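Local coordinates for Mlr3007 protein (Mesorhizobium loti, PDB 3QQM), which probably transfers amino groups between leucine, isoleucine or valine and 2-oxoglutarate, using pyridoxal 5'-phosphate as cofactor, at residues 13-25 with 36-49. Sequence-based numbering, arbitrary orientation.
Sequences TADFELIETMRWQ and HLARLYGSAAELGF. With EDO (1,2-ethanediol), chain Q.
Glu20 reaches from strand 17-25 to helix 36-47, where Arg39 grips its carboxylate side-on. Arg39 NE donates to the syn lone pair of Glu20 OE2 (2.8 Å), while Arg39 NH2 meets Glu20 OE1 at 2.7 Å, tilted out of the carboxylate plane. From the other face of that plane, His36 ND1 gives Glu20 OE1 a second, nearly straight bond (2.8 Å). Bending of the Glu20 chain at chi2 (-68°) brings the carboxylate to both donors. Selenomethionine Met22 lays CG over the centre of the His36 imidazole, 3.4 Å from its centroid. Farther along, Leu18 CD1 sits over one face of the Phe49 ring and 3.6 Å from Ala44 N, and the Phe16 and Phe49 rings, planes 30° apart, hardly overlap. Strand and helix run antiparallel, the helix packing on the antiparallel sheet of the N-terminal domain of this fold-type IV aminotransferase. Arg39 NH1 binds phosphate oxygen OP1 of the pyridoxal-phosphate-lysine at position 118, which puts Glu20 in the second shell, where it probably helps to orient Arg39. A glutamine here would probably lose the charge pairing with Arg39 and keep at best one side-on bond. Ser211 OG hydrogen-bonds His36 NE2, holding the imidazole at its other nitrogen.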
loop_
_atom_site.group_PDB
_atom_site.type_symbol
_atom_site.label_atom_id
_atom_site.label_comp_id
_atom_site.label_asym_id
_atom_site.label_seq_id
_atom_site.Cartn_x
_atom_site.Cartn_y
_atom_site.Cartn_z
ATOM N N THR A 13 14.683 -14.394 0.385
ATOM C CA THR A 13 15.475 -15.657 0.383
ATOM C C THR A 13 14.611 -16.812 0.965
ATOM O O THR A 13 14.626 -17.953 0.462
ATOM C CB THR A 13 16.793 -15.525 1.196
ATOM N N ALA A 14 13.854 -16.489 2.018
ATOM C CA ALA A 14 12.956 -17.442 2.670
ATOM C C ALA A 14 11.530 -17.329 2.071
ATOM O O ALA A 14 11.303 -16.634 1.065
ATOM C CB ALA A 14 12.926 -17.186 4.204
ATOM N N ASP A 15 10.578 -18.018 2.688
ATOM C CA ASP A 15 9.191 -17.969 2.259
ATOM C C ASP A 15 8.673 -16.586 2.659
ATOM O O ASP A 15 9.343 -15.868 3.370
ATOM C CB ASP A 15 8.409 -19.080 2.960
ATOM C CG ASP A 15 7.033 -19.280 2.404
ATOM O OD1 ASP A 15 6.670 -18.666 1.379
ATOM O OD2 ASP A 15 6.313 -20.086 2.989
ATOM N N PHE A 16 7.497 -16.196 2.208
ATOM C CA PHE A 16 6.985 -14.873 2.562
ATOM C C PHE A 16 5.740 -14.948 3.460
ATOM O O PHE A 16 5.184 -16.005 3.664
ATOM C CB PHE A 16 6.676 -14.084 1.303
ATOM C CG PHE A 16 5.674 -14.733 0.446
ATOM C CD1 PHE A 16 4.320 -14.537 0.677
ATOM C CD2 PHE A 16 6.074 -15.576 -0.596
ATOM C CE1 PHE A 16 3.386 -15.163 -0.104
ATOM C CE2 PHE A 16 5.141 -16.197 -1.397
ATOM C CZ PHE A 16 3.802 -15.994 -1.167
ATOM N N GLU A 17 5.344 -13.802 3.987
ATOM C CA GLU A 17 4.186 -13.679 4.826
ATOM C C GLU A 17 3.250 -12.675 4.199
ATOM O O GLU A 17 3.674 -11.846 3.400
ATOM C CB GLU A 17 4.573 -13.173 6.225
ATOM C CG GLU A 17 5.538 -14.088 6.944
ATOM C CD GLU A 17 5.968 -13.583 8.320
ATOM O OE1 GLU A 17 5.372 -12.631 8.842
ATOM O OE2 GLU A 17 6.897 -14.172 8.886
ATOM N N LEU A 18 1.966 -12.791 4.509
ATOM C CA LEU A 18 0.979 -11.825 4.039
ATOM C C LEU A 18 0.920 -10.736 5.092
ATOM O O LEU A 18 0.993 -11.016 6.289
ATOM C CB LEU A 18 -0.392 -12.470 3.828
ATOM C CG LEU A 18 -0.395 -13.444 2.650
ATOM C CD1 LEU A 18 -1.684 -14.257 2.583
ATOM C CD2 LEU A 18 -0.150 -12.672 1.324
ATOM N N ILE A 19 0.765 -9.507 4.638
ATOM C CA ILE A 19 0.759 -8.348 5.499
ATOM C C ILE A 19 -0.424 -7.400 5.247
ATOM O O ILE A 19 -0.891 -7.232 4.109
ATOM C CB ILE A 19 2.080 -7.553 5.251
ATOM C CG1 ILE A 19 3.303 -8.421 5.575
ATOM C CG2 ILE A 19 2.138 -6.257 6.063
ATOM C CD1 ILE A 19 3.345 -8.871 7.018
ATOM N N GLU A 20 -0.903 -6.793 6.322
ATOM C CA GLU A 20 -1.973 -5.776 6.274
ATOM C C GLU A 20 -1.583 -4.693 7.275
ATOM O O GLU A 20 -1.257 -4.998 8.429
ATOM C CB GLU A 20 -3.359 -6.340 6.617
ATOM C CG GLU A 20 -3.928 -7.303 5.596
ATOM C CD GLU A 20 -4.280 -6.637 4.267
ATOM O OE1 GLU A 20 -4.562 -5.396 4.258
ATOM O OE2 GLU A 20 -4.298 -7.349 3.238
ATOM N N THR A 21 -1.603 -3.439 6.810
ATOM C CA THR A 21 -1.266 -2.298 7.619
ATOM C C THR A 21 -2.488 -1.402 7.623
ATOM O O THR A 21 -2.886 -0.859 6.583
ATOM C CB THR A 21 -0.030 -1.576 7.070
ATOM O OG1 THR A 21 1.055 -2.499 7.027
ATOM C CG2 THR A 21 0.345 -0.378 7.943
HETATM N N MSE A 22 -3.039 -1.211 8.816
HETATM C CA MSE A 22 -4.263 -0.474 8.991
HETATM C C MSE A 22 -4.202 0.613 10.065
HETATM O O MSE A 22 -3.325 0.599 10.948
HETATM C CB MSE A 22 -5.345 -1.473 9.429
HETATM C CG MSE A 22 -5.439 -2.733 8.555
HETATM SE SE MSE A 22 -6.712 -4.041 9.207
HETATM C CE MSE A 22 -5.901 -4.485 10.915
ATOM N N ARG A 23 -5.180 1.518 10.009
ATOM C CA ARG A 23 -5.308 2.558 11.002
ATOM C C ARG A 23 -6.492 2.230 11.872
ATOM O O ARG A 23 -7.626 2.151 11.386
ATOM C CB ARG A 23 -5.571 3.912 10.371
ATOM C CG ARG A 23 -5.440 5.059 11.370
ATOM C CD ARG A 23 -6.140 6.345 10.925
ATOM N NE ARG A 23 -5.768 6.779 9.585
ATOM C CZ ARG A 23 -6.302 7.830 8.955
ATOM N NH1 ARG A 23 -7.225 8.594 9.559
ATOM N NH2 ARG A 23 -5.915 8.117 7.711
ATOM N N TRP A 24 -6.239 1.995 13.144
ATOM C CA TRP A 24 -7.313 1.751 14.104
ATOM C C TRP A 24 -7.726 3.095 14.672
ATOM O O TRP A 24 -6.879 3.918 14.975
ATOM C CB TRP A 24 -6.838 0.885 15.243
ATOM C CG TRP A 24 -7.892 0.544 16.252
ATOM C CD1 TRP A 24 -8.707 -0.546 16.238
ATOM C CD2 TRP A 24 -8.201 1.252 17.448
ATOM N NE1 TRP A 24 -9.481 -0.571 17.354
ATOM C CE2 TRP A 24 -9.206 0.525 18.113
ATOM C CE3 TRP A 24 -7.712 2.412 18.036
ATOM C CZ2 TRP A 24 -9.755 0.934 19.328
ATOM C CZ3 TRP A 24 -8.255 2.816 19.254
ATOM C CH2 TRP A 24 -9.257 2.073 19.885
ATOM N N GLN A 25 -9.023 3.304 14.830
ATOM C CA GLN A 25 -9.526 4.548 15.370
ATOM C C GLN A 25 -10.499 4.243 16.491
ATOM O O GLN A 25 -11.252 3.275 16.398
ATOM C CB GLN A 25 -10.206 5.387 14.276
ATOM C CG GLN A 25 -9.226 5.935 13.259
ATOM C CD GLN A 25 -9.880 6.777 12.167
ATOM O OE1 GLN A 25 -10.848 6.359 11.530
ATOM N NE2 GLN A 25 -9.321 7.957 11.926
ATOM N N HIS A 36 -9.619 -4.788 4.152
ATOM C CA HIS A 36 -8.343 -5.411 4.554
ATOM C C HIS A 36 -8.458 -6.916 4.736
ATOM O O HIS A 36 -7.603 -7.654 4.275
ATOM C CB HIS A 36 -7.756 -4.784 5.832
ATOM C CG HIS A 36 -7.211 -3.405 5.625
ATOM N ND1 HIS A 36 -6.004 -3.168 4.997
ATOM C CD2 HIS A 36 -7.706 -2.188 5.958
ATOM C CE1 HIS A 36 -5.796 -1.866 4.932
ATOM N NE2 HIS A 36 -6.812 -1.251 5.507
ATOM N N LEU A 37 -9.494 -7.359 5.438
ATOM C CA LEU A 37 -9.706 -8.780 5.673
ATOM C C LEU A 37 -10.079 -9.493 4.355
ATOM O O LEU A 37 -9.649 -10.601 4.110
ATOM C CB LEU A 37 -10.778 -8.989 6.748
ATOM C CG LEU A 37 -10.393 -8.454 8.127
ATOM C CD1 LEU A 37 -11.511 -8.614 9.121
ATOM C CD2 LEU A 37 -9.179 -9.167 8.639
ATOM N N ALA A 38 -10.853 -8.839 3.510
ATOM C CA ALA A 38 -11.213 -9.430 2.221
ATOM C C ALA A 38 -9.935 -9.751 1.462
ATOM O O ALA A 38 -9.775 -10.859 0.973
ATOM C CB ALA A 38 -12.105 -8.504 1.389
ATOM N N ARG A 39 -9.029 -8.776 1.379
ATOM C CA ARG A 39 -7.769 -8.976 0.693
ATOM C C ARG A 39 -6.928 -10.077 1.342
ATOM O O ARG A 39 -6.452 -10.948 0.656
ATOM C CB ARG A 39 -6.948 -7.699 0.671
ATOM C CG ARG A 39 -5.623 -7.882 -0.083
ATOM C CD ARG A 39 -4.989 -6.589 -0.358
ATOM N NE ARG A 39 -4.542 -5.913 0.852
ATOM C CZ ARG A 39 -4.092 -4.661 0.868
ATOM N NH1 ARG A 39 -4.130 -3.925 -0.237
ATOM N NH2 ARG A 39 -3.690 -4.103 2.005
ATOM N N LEU A 40 -6.702 -9.973 2.651
ATOM C CA LEU A 40 -5.909 -10.957 3.383
ATOM C C LEU A 40 -6.475 -12.374 3.257
ATOM O O LEU A 40 -5.741 -13.327 2.962
ATOM C CB LEU A 40 -5.821 -10.590 4.870
ATOM C CG LEU A 40 -5.104 -11.593 5.760
ATOM C CD1 LEU A 40 -3.641 -11.745 5.335
ATOM C CD2 LEU A 40 -5.211 -11.157 7.202
ATOM N N TYR A 41 -7.775 -12.516 3.460
ATOM C CA TYR A 41 -8.369 -13.834 3.379
ATOM C C TYR A 41 -8.367 -14.365 1.949
ATOM O O TYR A 41 -8.151 -15.570 1.732
ATOM C CB TYR A 41 -9.758 -13.862 3.978
ATOM C CG TYR A 41 -9.803 -13.568 5.453
ATOM C CD1 TYR A 41 -8.813 -14.007 6.288
ATOM C CD2 TYR A 41 -10.919 -13.009 6.027
ATOM C CE1 TYR A 41 -8.871 -13.783 7.651
ATOM C CE2 TYR A 41 -10.999 -12.801 7.395
ATOM C CZ TYR A 41 -9.974 -13.194 8.197
ATOM O OH TYR A 41 -10.024 -12.994 9.552
ATOM N N GLY A 42 -8.581 -13.473 0.985
ATOM C CA GLY A 42 -8.584 -13.854 -0.423
ATOM C C GLY A 42 -7.190 -14.335 -0.833
ATOM O O GLY A 42 -7.055 -15.385 -1.435
ATOM N N SER A 43 -6.159 -13.579 -0.461
ATOM C CA SER A 43 -4.795 -13.961 -0.796
ATOM C C SER A 43 -4.381 -15.254 -0.103
ATOM O O SER A 43 -3.781 -16.105 -0.722
ATOM C CB SER A 43 -3.810 -12.843 -0.449
ATOM O OG SER A 43 -4.105 -11.685 -1.169
ATOM N N ALA A 44 -4.735 -15.420 1.161
ATOM C CA ALA A 44 -4.356 -16.628 1.875
ATOM C C ALA A 44 -4.962 -17.845 1.148
ATOM O O ALA A 44 -4.305 -18.887 0.971
ATOM C CB ALA A 44 -4.790 -16.571 3.306
ATOM N N ALA A 45 -6.198 -17.684 0.700
ATOM C CA ALA A 45 -6.878 -18.720 -0.016
ATOM C C ALA A 45 -6.191 -19.009 -1.361
ATOM O O ALA A 45 -5.994 -20.156 -1.699
ATOM C CB ALA A 45 -8.337 -18.351 -0.229
ATOM N N GLU A 46 -5.829 -17.979 -2.117
ATOM C CA GLU A 46 -5.178 -18.203 -3.419
ATOM C C GLU A 46 -3.751 -18.726 -3.345
ATOM O O GLU A 46 -3.292 -19.431 -4.257
ATOM C CB GLU A 46 -5.075 -16.911 -4.206
ATOM C CG GLU A 46 -6.338 -16.250 -4.563
ATOM C CD GLU A 46 -6.080 -14.909 -5.247
ATOM O OE1 GLU A 46 -5.292 -14.883 -6.261
ATOM O OE2 GLU A 46 -6.681 -13.898 -4.769
ATOM N N LEU A 47 -3.041 -18.337 -2.297
ATOM C CA LEU A 47 -1.632 -18.688 -2.156
ATOM C C LEU A 47 -1.345 -19.939 -1.337
ATOM O O LEU A 47 -0.203 -20.346 -1.240
ATOM C CB LEU A 47 -0.861 -17.476 -1.589
ATOM C CG LEU A 47 -0.845 -16.256 -2.508
ATOM C CD1 LEU A 47 -0.189 -15.068 -1.830
ATOM C CD2 LEU A 47 -0.135 -16.574 -3.855
ATOM N N GLY A 48 -2.374 -20.526 -0.739
ATOM C CA GLY A 48 -2.223 -21.738 0.058
ATOM C C GLY A 48 -1.816 -21.501 1.497
ATOM O O GLY A 48 -1.157 -22.319 2.094
ATOM N N PHE A 49 -2.170 -20.367 2.052
ATOM C CA PHE A 49 -1.840 -20.081 3.455
ATOM C C PHE A 49 -2.915 -20.604 4.422
ATOM O O PHE A 49 -4.098 -20.420 4.182
ATOM C CB PHE A 49 -1.676 -18.574 3.664
ATOM C CG PHE A 49 -0.334 -18.055 3.321
ATOM C CD1 PHE A 49 0.216 -18.264 2.067
ATOM C CD2 PHE A 49 0.359 -17.281 4.230
ATOM C CE1 PHE A 49 1.477 -17.766 1.748
ATOM C CE2 PHE A 49 1.611 -16.763 3.921
ATOM C CZ PHE A 49 2.172 -16.998 2.675
HETATM C C1 EDO Q . 4.144 -15.267 11.854
HETATM O O1 EDO Q . 5.558 -15.120 11.721
HETATM C C2 EDO Q . 3.405 -14.021 11.356
HETATM O O2 EDO Q . 4.129 -12.809 11.573
HETATM O O HOH W 1 -2.292 -2.202 4.024
#